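Local coordinates for periplasmic solute binding protein (Candidatus liberibacter, PDB 4CL2) that binds manganese and zinc ions in the periplasm, probably to hand them to an ABC-type uptake transporter, at residues Asp16-Ile21 against Glu119-Ala124; Asp37-Gln42 against Glu65-Lys70; Asn60-Glu65 against Thr83-Ile88. All blocks are in the same frame, centred on the assembly; numbering follows the deposited sequence.

In the fold
Contact 1 is a buried contact, whereas contacts 2 and 3 are partly buried and join loops that rise from the strand ends. The chemistry follows this placement. In contact 1 two helices lying on one face of the parallel sheet meet through aliphatic side chains, while contact 2 relies on hydroxyls and water and contact 3 on a threonine bonded to a main-chain carbonyl. Contacts 2 and 3 both hold the loop that follows strand 56-59 and share E65, with S38 CB packing on L64 O between them. N120 and I121 connect contact 1 to V84 of contact 3. Contact 2 carries the metal ligand H39.

Contact 1. Residues Asp16-Ile21 against Glu119-Ala124; sequences DITQNI and ENIRKA
R122, whose CA and CB pack against I21, carries the flat group of this contact, a guanidinium that meets the carboxylate of E119 edge-on and in its own plane. NE and NH2 grip the two carboxylate oxygens side-on, the shorter bond running 2.7 Å from R122 NH2 to E119 OE2. Both N-H bonds are almost straight, at 177°, but they arrive on the syn sides somewhat out of the carboxylate plane. This salt bridge ties one turn of helix 111-128 to itself and draws the charged end of R122 away from helix 12-22, so that it is the base of the side chain that faces I21, with I21 CG2 4.1 Å from R122 CA.

The apolar centre is I121, which crosses I17, T18 and I21 at about right angles. Its CG2 is anti to the backbone N while CG1 lies beside it (chi1 -70°), so the two branches diverge. I121 CD1 lies 3.6 Å from I17 CG2, and I121 CG2 lies 3.7 Å from I21 CD1. Between them T18 OG1 approaches I121 CG2 to 3.7 Å, and I121 CD1 is equally near. The hydroxyl lies beside its own backbone N and is satisfied by the carbonyl of I14, one turn earlier, so its neighbourhood with I121 is plain packing.

The helix axes approach to 9.9 Å and cross at -57°. T18 and I121 both rest on L58 of strand 56-59, while I17 and R122 also reach the long helix 133-158. Two helices packed side by side on one face of a parallel sheet, joined by the methyl contacts of three isoleucines, are characteristic of the α/β sandwich that forms the N-terminal lobe in this family of metal-binding proteins.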
loop_
_atom_site.group_PDB
_atom_site.type_symbol
_atom_site.label_atom_id
_atom_site.label_comp_id
_atom_site.label_asym_id
_atom_site.label_seq_id
_atom_site.Cartn_x
_atom_site.Cartn_y
_atom_site.Cartn_z
ATOM N N ASP A 16 -2.791 10.804 1.071
ATOM C CA ASP A 16 -4.245 10.787 1.113
ATOM C C ASP A 16 -4.775 10.425 2.513
ATOM O O ASP A 16 -5.759 11.024 3.021
ATOM C CB ASP A 16 -4.801 9.811 0.066
ATOM C CG ASP A 16 -6.298 9.789 0.077
ATOM O OD1 ASP A 16 -6.938 10.750 -0.396
ATOM O OD2 ASP A 16 -6.856 8.817 0.617
ATOM N N ILE A 17 -4.104 9.483 3.178
ATOM C CA ILE A 17 -4.482 9.129 4.568
ATOM C C ILE A 17 -4.338 10.346 5.442
ATOM O O ILE A 17 -5.227 10.722 6.217
ATOM C CB ILE A 17 -3.607 7.984 5.091
ATOM C CG1 ILE A 17 -3.971 6.690 4.382
ATOM C CG2 ILE A 17 -3.858 7.795 6.608
ATOM C CD1 ILE A 17 -2.921 5.629 4.546
ATOM N N THR A 18 -3.205 11.018 5.281
ATOM C CA THR A 18 -2.946 12.209 6.121
ATOM C C THR A 18 -3.971 13.336 5.891
ATOM O O THR A 18 -4.468 13.958 6.842
ATOM C CB THR A 18 -1.541 12.718 5.830
ATOM O OG1 THR A 18 -0.606 11.649 6.041
ATOM C CG2 THR A 18 -1.174 13.837 6.790
ATOM N N GLN A 19 -4.339 13.565 4.645
ATOM C CA GLN A 19 -5.365 14.551 4.332
ATOM C C GLN A 19 -6.664 14.235 5.001
ATOM O O GLN A 19 -7.360 15.140 5.434
ATOM C CB GLN A 19 -5.559 14.653 2.820
ATOM C CG GLN A 19 -6.594 15.663 2.355
ATOM C CD GLN A 19 -6.256 17.108 2.734
ATOM O OE1 GLN A 19 -5.102 17.493 2.879
ATOM N NE2 GLN A 19 -7.287 17.902 2.926
ATOM N N ASN A 20 -7.011 12.963 5.126
ATOM C CA ASN A 20 -8.267 12.646 5.787
ATOM C C ASN A 20 -8.241 12.845 7.291
ATOM O O ASN A 20 -9.279 13.076 7.928
ATOM C CB ASN A 20 -8.654 11.218 5.476
ATOM C CG ASN A 20 -9.337 11.118 4.151
ATOM O OD1 ASN A 20 -10.533 11.438 4.006
ATOM N ND2 ASN A 20 -8.583 10.755 3.143
ATOM N N ILE A 21 -7.056 12.768 7.889
ATOM C CA ILE A 21 -6.934 12.999 9.319
ATOM C C ILE A 21 -6.801 14.497 9.612
ATOM O O ILE A 21 -7.337 14.982 10.592
ATOM C CB ILE A 21 -5.787 12.161 9.910
ATOM C CG1 ILE A 21 -6.010 10.627 9.666
ATOM C CG2 ILE A 21 -5.567 12.436 11.385
ATOM C CD1 ILE A 21 -4.719 9.870 9.649
ATOM N N GLU A 119 -3.581 5.584 13.016
ATOM C CA GLU A 119 -3.221 5.862 14.404
ATOM C C GLU A 119 -1.853 6.515 14.477
ATOM O O GLU A 119 -1.652 7.486 15.231
ATOM C CB GLU A 119 -3.305 4.596 15.262
ATOM C CG GLU A 119 -2.692 4.790 16.628
ATOM C CD GLU A 119 -3.340 5.868 17.471
ATOM O OE1 GLU A 119 -4.461 6.355 17.124
ATOM O OE2 GLU A 119 -2.700 6.281 18.465
ATOM N N ASN A 120 -0.871 5.972 13.733
ATOM C CA ASN A 120 0.468 6.549 13.825
ATOM C C ASN A 120 0.468 7.953 13.252
ATOM O O ASN A 120 1.233 8.828 13.737
ATOM C CB ASN A 120 1.467 5.665 13.045
ATOM C CG ASN A 120 1.823 4.428 13.831
ATOM O OD1 ASN A 120 1.753 4.448 15.053
ATOM N ND2 ASN A 120 2.156 3.351 13.166
ATOM N N ILE A 121 -0.329 8.209 12.228
ATOM C CA ILE A 121 -0.354 9.544 11.620
ATOM C C ILE A 121 -1.090 10.520 12.571
ATOM O O ILE A 121 -0.659 11.668 12.768
ATOM C CB ILE A 121 -0.936 9.521 10.190
ATOM C CG1 ILE A 121 0.053 8.808 9.267
ATOM C CG2 ILE A 121 -1.171 10.948 9.644
ATOM C CD1 ILE A 121 -0.521 8.417 7.931
ATOM N N ARG A 122 -2.205 10.073 13.126
ATOM C CA ARG A 122 -2.915 10.866 14.154
ATOM C C ARG A 122 -1.959 11.281 15.287
ATOM O O ARG A 122 -1.884 12.460 15.686
ATOM C CB ARG A 122 -4.106 10.109 14.726
ATOM C CG ARG A 122 -4.845 10.906 15.788
ATOM C CD ARG A 122 -5.543 10.021 16.793
ATOM N NE ARG A 122 -4.568 9.223 17.588
ATOM C CZ ARG A 122 -3.770 9.712 18.522
ATOM N NH1 ARG A 122 -3.799 10.975 18.868
ATOM N NH2 ARG A 122 -2.910 8.922 19.140
ATOM N N LYS A 123 -1.195 10.305 15.793
ATOM C CA LYS A 123 -0.263 10.562 16.874
ATOM C C LYS A 123 0.785 11.574 16.483
ATOM O O LYS A 123 1.086 12.491 17.253
ATOM C CB LYS A 123 0.356 9.205 17.311
ATOM C CG LYS A 123 1.264 9.372 18.508
ATOM C CD LYS A 123 1.865 8.032 18.975
ATOM C CE LYS A 123 1.196 6.758 18.528
ATOM N NZ LYS A 123 2.073 5.603 18.960
ATOM N N ALA A 124 1.345 11.425 15.277
ATOM C CA ALA A 124 2.369 12.367 14.831
ATOM C C ALA A 124 1.834 13.783 14.602
ATOM O O ALA A 124 2.478 14.770 14.962
ATOM C CB ALA A 124 3.048 11.808 13.581
#

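Contact 2. Residues Asp37-Gln42 against Glu65-Lys70; sequences DSHSYQ and EETYMK
The carbonyl oxygen of S38 faces T67 and Y68 and accepts from the backbone N of Y41, closing the type II turn S38-Y41, and from a water 3.2 Å from S38 O. That water in turn accepts from T67 N, so it relays the turn to the backbone of the facing loop. The same oxygen lies near the plane of the Y68 ring at its edge, with S38 O 3.3 Å from Y68 CE2, and S38 CA sits at that edge too.

A direct polar link joins S38 OG to Y68 OH, 2.8 Å apart, and either hydroxyl could be the donor. Y68 CG stands between its backbone N and carbonyl carbon (chi1 57°), a crowded position; Y41 CB packs 4.2 Å from Y68 CD2, and E65 O lies over one ring face, offset toward the rim. V32 also touches both S38 and Y68.

T67 meets the middle of the turn. Its OG1 receives a weak, bent bond of 3.2 Å from S40 N, while its methyl comes within 3.8 Å of H39 ND1, the two side chains crossing at about a right angle. S40 OG lies over one face of the imidazole, offset toward the rim, and D37 OD1 accepts from H39 N in an Asx turn. A second water donates to E66 OE2 and lies very close to H39 ND1.

H39 is a manganese and zinc ligand, but here its side chain lies about 8 Å from the manganese ion, which H106, E172 and D247 bind. A turn tied across by one sound hydroxyl pair, a weak bond and waters is consistent with a ligand loop able to shift as the metal site is completed.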
loop_
_atom_site.group_PDB
_atom_site.type_symbol
_atom_site.label_atom_id
_atom_site.label_comp_id
_atom_site.label_asym_id
_atom_site.label_seq_id
_atom_site.Cartn_x
_atom_site.Cartn_y
_atom_site.Cartn_z
ATOM N N ASP A 37 6.907 5.705 -9.033
ATOM C CA ASP A 37 7.221 4.570 -8.172
ATOM C C ASP A 37 8.413 4.922 -7.290
ATOM O O ASP A 37 9.348 5.518 -7.760
ATOM C CB ASP A 37 7.573 3.344 -9.025
ATOM C CG ASP A 37 7.582 2.076 -8.206
ATOM O OD1 ASP A 37 8.671 1.800 -7.639
ATOM O OD2 ASP A 37 6.499 1.414 -8.080
ATOM N N SER A 38 8.402 4.519 -6.030
ATOM C CA SER A 38 9.485 4.907 -5.114
ATOM C C SER A 38 10.865 4.335 -5.459
ATOM O O SER A 38 11.896 4.967 -5.182
ATOM C CB SER A 38 9.097 4.515 -3.683
ATOM O OG SER A 38 8.170 5.430 -3.116
ATOM N N HIS A 39 10.917 3.140 -6.050
ATOM C CA HIS A 39 12.186 2.565 -6.349
ATOM C C HIS A 39 12.921 3.416 -7.433
ATOM O O HIS A 39 12.397 3.648 -8.511
ATOM C CB HIS A 39 12.088 1.080 -6.779
ATOM C CG HIS A 39 13.446 0.470 -7.010
ATOM N ND1 HIS A 39 14.347 0.251 -5.982
ATOM C CD2 HIS A 39 14.077 0.087 -8.148
ATOM C CE1 HIS A 39 15.468 -0.242 -6.475
ATOM N NE2 HIS A 39 15.329 -0.354 -7.786
ATOM N N SER A 40 14.107 3.908 -7.076
ATOM C CA SER A 40 14.850 4.926 -7.846
ATOM C C SER A 40 14.038 6.150 -8.380
ATOM O O SER A 40 14.425 6.757 -9.371
ATOM C CB SER A 40 15.635 4.251 -8.973
ATOM O OG SER A 40 16.363 3.135 -8.480
ATOM N N TYR A 41 12.927 6.524 -7.723
ATOM C CA TYR A 41 12.311 7.881 -7.922
ATOM C C TYR A 41 13.411 8.890 -7.906
ATOM O O TYR A 41 14.310 8.855 -7.044
ATOM C CB TYR A 41 11.258 8.211 -6.794
ATOM C CG TYR A 41 10.682 9.624 -6.971
ATOM C CD1 TYR A 41 9.756 9.883 -7.953
ATOM C CD2 TYR A 41 11.085 10.670 -6.156
ATOM C CE1 TYR A 41 9.267 11.157 -8.194
ATOM C CE2 TYR A 41 10.593 11.959 -6.351
ATOM C CZ TYR A 41 9.703 12.228 -7.359
ATOM O OH TYR A 41 9.196 13.504 -7.575
ATOM N N GLN A 42 13.427 9.797 -8.888
ATOM C CA GLN A 42 14.416 10.868 -8.873
ATOM C C GLN A 42 13.837 12.149 -8.191
ATOM O O GLN A 42 12.910 12.780 -8.696
ATOM C CB GLN A 42 14.866 11.193 -10.278
ATOM C CG GLN A 42 16.000 12.209 -10.311
ATOM C CD GLN A 42 17.169 11.768 -9.446
ATOM O OE1 GLN A 42 17.874 10.812 -9.789
ATOM N NE2 GLN A 42 17.358 12.431 -8.298
ATOM N N GLU A 65 11.315 3.692 0.989
ATOM C CA GLU A 65 12.059 4.906 0.664
ATOM C C GLU A 65 13.542 4.745 0.544
ATOM O O GLU A 65 14.305 5.751 0.445
ATOM C CB GLU A 65 11.725 6.010 1.702
ATOM C CG GLU A 65 10.251 6.414 1.731
ATOM C CD GLU A 65 9.350 5.589 2.655
ATOM O OE1 GLU A 65 9.884 4.819 3.505
ATOM O OE2 GLU A 65 8.126 5.812 2.540
ATOM N N GLU A 66 14.051 3.525 0.553
ATOM C CA GLU A 66 15.493 3.348 0.774
ATOM C C GLU A 66 16.353 4.118 -0.244
ATOM O O GLU A 66 17.414 4.588 0.104
ATOM C CB GLU A 66 15.842 1.841 0.763
ATOM C CG GLU A 66 15.609 1.160 -0.553
ATOM C CD GLU A 66 15.787 -0.371 -0.476
ATOM O OE1 GLU A 66 16.516 -0.857 0.411
ATOM O OE2 GLU A 66 15.155 -1.062 -1.288
ATOM N N THR A 67 15.887 4.225 -1.466
ATOM C CA THR A 67 16.697 4.862 -2.507
ATOM C C THR A 67 16.720 6.370 -2.408
ATOM O O THR A 67 17.652 6.974 -2.968
ATOM C CB THR A 67 16.241 4.527 -3.927
ATOM O OG1 THR A 67 14.981 5.088 -4.190
ATOM C CG2 THR A 67 16.324 3.010 -4.179
ATOM N N TYR A 68 15.765 6.966 -1.711
ATOM C CA TYR A 68 15.741 8.450 -1.583
ATOM C C TYR A 68 15.750 8.976 -0.167
ATOM O O TYR A 68 15.716 10.197 0.044
ATOM C CB TYR A 68 14.626 9.042 -2.416
ATOM C CG TYR A 68 13.238 8.543 -2.124
ATOM C CD1 TYR A 68 12.520 9.030 -1.057
ATOM C CD2 TYR A 68 12.637 7.546 -2.923
ATOM C CE1 TYR A 68 11.232 8.628 -0.824
ATOM C CE2 TYR A 68 11.371 7.108 -2.660
ATOM C CZ TYR A 68 10.659 7.662 -1.629
ATOM O OH TYR A 68 9.377 7.225 -1.366
ATOM N N MET A 69 15.936 8.088 0.828
ATOM C CA MET A 69 16.146 8.586 2.218
ATOM C C MET A 69 17.267 9.615 2.336
ATOM O O MET A 69 17.167 10.524 3.158
ATOM C CB MET A 69 16.430 7.449 3.204
ATOM C CG MET A 69 15.195 6.678 3.559
ATOM S SD MET A 69 13.826 7.540 4.353
ATOM C CE MET A 69 14.820 8.234 5.669
ATOM N N LYS A 70 18.291 9.487 1.535
ATOM C CA LYS A 70 19.445 10.412 1.540
ATOM C C LYS A 70 19.055 11.862 1.229
ATOM O O LYS A 70 19.822 12.760 1.556
ATOM C CB LYS A 70 20.520 10.004 0.547
ATOM C CG LYS A 70 20.040 9.965 -0.906
ATOM C CD LYS A 70 21.113 9.410 -1.799
ATOM C CE LYS A 70 20.607 9.468 -3.215
ATOM N NZ LYS A 70 21.602 8.946 -4.186
HETATM O O HOH W 1 13.241 3.488 -2.626
HETATM O O HOH W 2 13.754 0.543 -3.577
#

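Contact 3. Residues Asn60-Glu65 against Thr83-Ile88; sequences NGLHLE and TVTDGI
T83, at the end of its strand, sets its methyl against the facing loop, with T83 CG2 3.6 Å from N60 O. The same methyl lies 3.9 Å from G61 CA; a CB on G61 would collide with T83 CG2, so glycine lets the methyl lie against the backbone. V84 follows with a lighter touch, its CG2 meeting N60 CA at 4.2 Å; it also touches I14, L58, Y117 and I121.

T85 carries the polar link. Its OG1 sits between the backbone N and the carbonyl carbon (chi1 57°) and donates to N60 O over a short 2.6 Å, nearly along the C=O axis at 166°. The methyl packs tightly on the same oxygen, T85 CG2 lying 3.1 Å from N60 O, and L62 CD1 closes on T85 CG2 to 4.0 Å. Beyond T85 a type II turn leads to I88, and N120 of helix 111-128 bonds the carbonyls of V84 and D86.

Across from it, the loop is braced from within: E65 OE2 accepts from N60 N at 2.7 Å and E65 OE1 from G61 N, while N60 ND2 bonds G61 O and Y117 bonds N60 OD1. Both the N-H and the C=O of N60 are therefore held. The short threonine bond gives a buried carbonyl its partner and fastens this loop, whose N60 side chain is about 9 Å from the manganese, to the chain just beyond strand 80-83.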
loop_
_atom_site.group_PDB
_atom_site.type_symbol
_atom_site.label_atom_id
_atom_site.label_comp_id
_atom_site.label_asym_id
_atom_site.label_seq_id
_atom_site.Cartn_x
_atom_site.Cartn_y
_atom_site.Cartn_z
ATOM N N ASN A 60 6.726 5.493 4.843
ATOM C CA ASN A 60 6.264 4.133 5.016
ATOM C C ASN A 60 7.183 3.290 5.832
ATOM O O ASN A 60 6.729 2.433 6.653
ATOM C CB ASN A 60 6.171 3.448 3.650
ATOM C CG ASN A 60 5.302 2.180 3.715
ATOM O OD1 ASN A 60 4.079 2.271 3.826
ATOM N ND2 ASN A 60 5.943 1.036 3.569
ATOM N N GLY A 61 8.471 3.482 5.642
ATOM C CA GLY A 61 9.456 2.521 6.115
ATOM C C GLY A 61 9.307 1.220 5.391
ATOM O O GLY A 61 8.821 1.185 4.239
ATOM N N LEU A 62 9.746 0.128 6.032
ATOM C CA LEU A 62 9.862 -1.188 5.385
ATOM C C LEU A 62 10.641 -1.082 4.057
ATOM O O LEU A 62 10.284 -1.685 3.053
ATOM C CB LEU A 62 8.485 -1.826 5.226
ATOM C CG LEU A 62 7.681 -1.932 6.516
ATOM C CD1 LEU A 62 6.234 -2.387 6.216
ATOM C CD2 LEU A 62 8.280 -2.774 7.644
ATOM N N HIS A 63 11.653 -0.207 4.104
ATOM C CA HIS A 63 12.541 0.098 2.996
ATOM C C HIS A 63 11.902 0.723 1.759
ATOM O O HIS A 63 12.584 0.765 0.728
ATOM C CB HIS A 63 13.344 -1.167 2.594
ATOM C CG HIS A 63 14.306 -1.601 3.631
ATOM N ND1 HIS A 63 15.295 -2.524 3.389
ATOM C CD2 HIS A 63 14.462 -1.217 4.925
ATOM C CE1 HIS A 63 16.030 -2.677 4.478
ATOM N NE2 HIS A 63 15.559 -1.887 5.417
ATOM N N LEU A 64 10.662 1.194 1.824
ATOM C CA LEU A 64 9.995 1.718 0.620
ATOM C C LEU A 64 10.814 2.894 0.058
ATOM O O LEU A 64 10.994 3.059 -1.176
ATOM C CB LEU A 64 8.572 2.167 0.897
ATOM C CG LEU A 64 7.834 2.699 -0.298
ATOM C CD1 LEU A 64 7.588 1.580 -1.279
ATOM C CD2 LEU A 64 6.562 3.335 0.143
ATOM N N GLU A 65 11.315 3.692 0.989
ATOM C CA GLU A 65 12.059 4.906 0.664
ATOM C C GLU A 65 13.542 4.745 0.544
ATOM O O GLU A 65 14.305 5.751 0.445
ATOM C CB GLU A 65 11.725 6.010 1.702
ATOM C CG GLU A 65 10.251 6.414 1.731
ATOM C CD GLU A 65 9.350 5.589 2.655
ATOM O OE1 GLU A 65 9.884 4.819 3.505
ATOM O OE2 GLU A 65 8.126 5.812 2.540
ATOM N N THR A 83 7.923 6.967 10.836
ATOM C CA THR A 83 7.650 5.752 10.102
ATOM C C THR A 83 6.244 5.325 10.502
ATOM O O THR A 83 6.014 4.894 11.661
ATOM C CB THR A 83 8.683 4.688 10.475
ATOM O OG1 THR A 83 9.960 5.189 10.017
ATOM C CG2 THR A 83 8.372 3.354 9.779
ATOM N N VAL A 84 5.327 5.394 9.555
ATOM C CA VAL A 84 3.946 5.198 9.835
ATOM C C VAL A 84 3.507 3.742 9.903
ATOM O O VAL A 84 2.375 3.495 10.265
ATOM C CB VAL A 84 2.997 5.974 8.869
ATOM C CG1 VAL A 84 3.381 7.459 8.813
ATOM C CG2 VAL A 84 3.059 5.375 7.471
ATOM N N THR A 85 4.424 2.801 9.654
ATOM C CA THR A 85 4.219 1.374 9.851
ATOM C C THR A 85 4.734 0.859 11.199
ATOM O O THR A 85 4.732 -0.352 11.435
ATOM C CB THR A 85 4.882 0.566 8.727
ATOM O OG1 THR A 85 6.266 0.929 8.704
ATOM C CG2 THR A 85 4.225 0.813 7.388
ATOM N N ASP A 86 5.176 1.733 12.098
ATOM C CA ASP A 86 5.588 1.299 13.446
ATOM C C ASP A 86 4.464 0.461 14.064
ATOM O O ASP A 86 3.290 0.872 14.084
ATOM C CB ASP A 86 5.805 2.537 14.341
ATOM C CG ASP A 86 7.105 3.256 14.086
ATOM O OD1 ASP A 86 7.973 2.770 13.303
ATOM O OD2 ASP A 86 7.219 4.369 14.665
ATOM N N GLY A 87 4.827 -0.687 14.613
ATOM C CA GLY A 87 3.821 -1.627 15.171
ATOM C C GLY A 87 3.344 -2.714 14.224
ATOM O O GLY A 87 2.474 -3.541 14.611
ATOM N N ILE A 88 3.796 -2.677 12.957
ATOM C CA ILE A 88 3.367 -3.700 12.007
ATOM C C ILE A 88 4.515 -4.703 11.927
ATOM O O ILE A 88 5.610 -4.338 11.533
ATOM C CB ILE A 88 3.055 -3.130 10.632
ATOM C CG1 ILE A 88 1.825 -2.190 10.731
ATOM C CG2 ILE A 88 2.812 -4.240 9.621
ATOM C CD1 ILE A 88 1.405 -1.398 9.514
#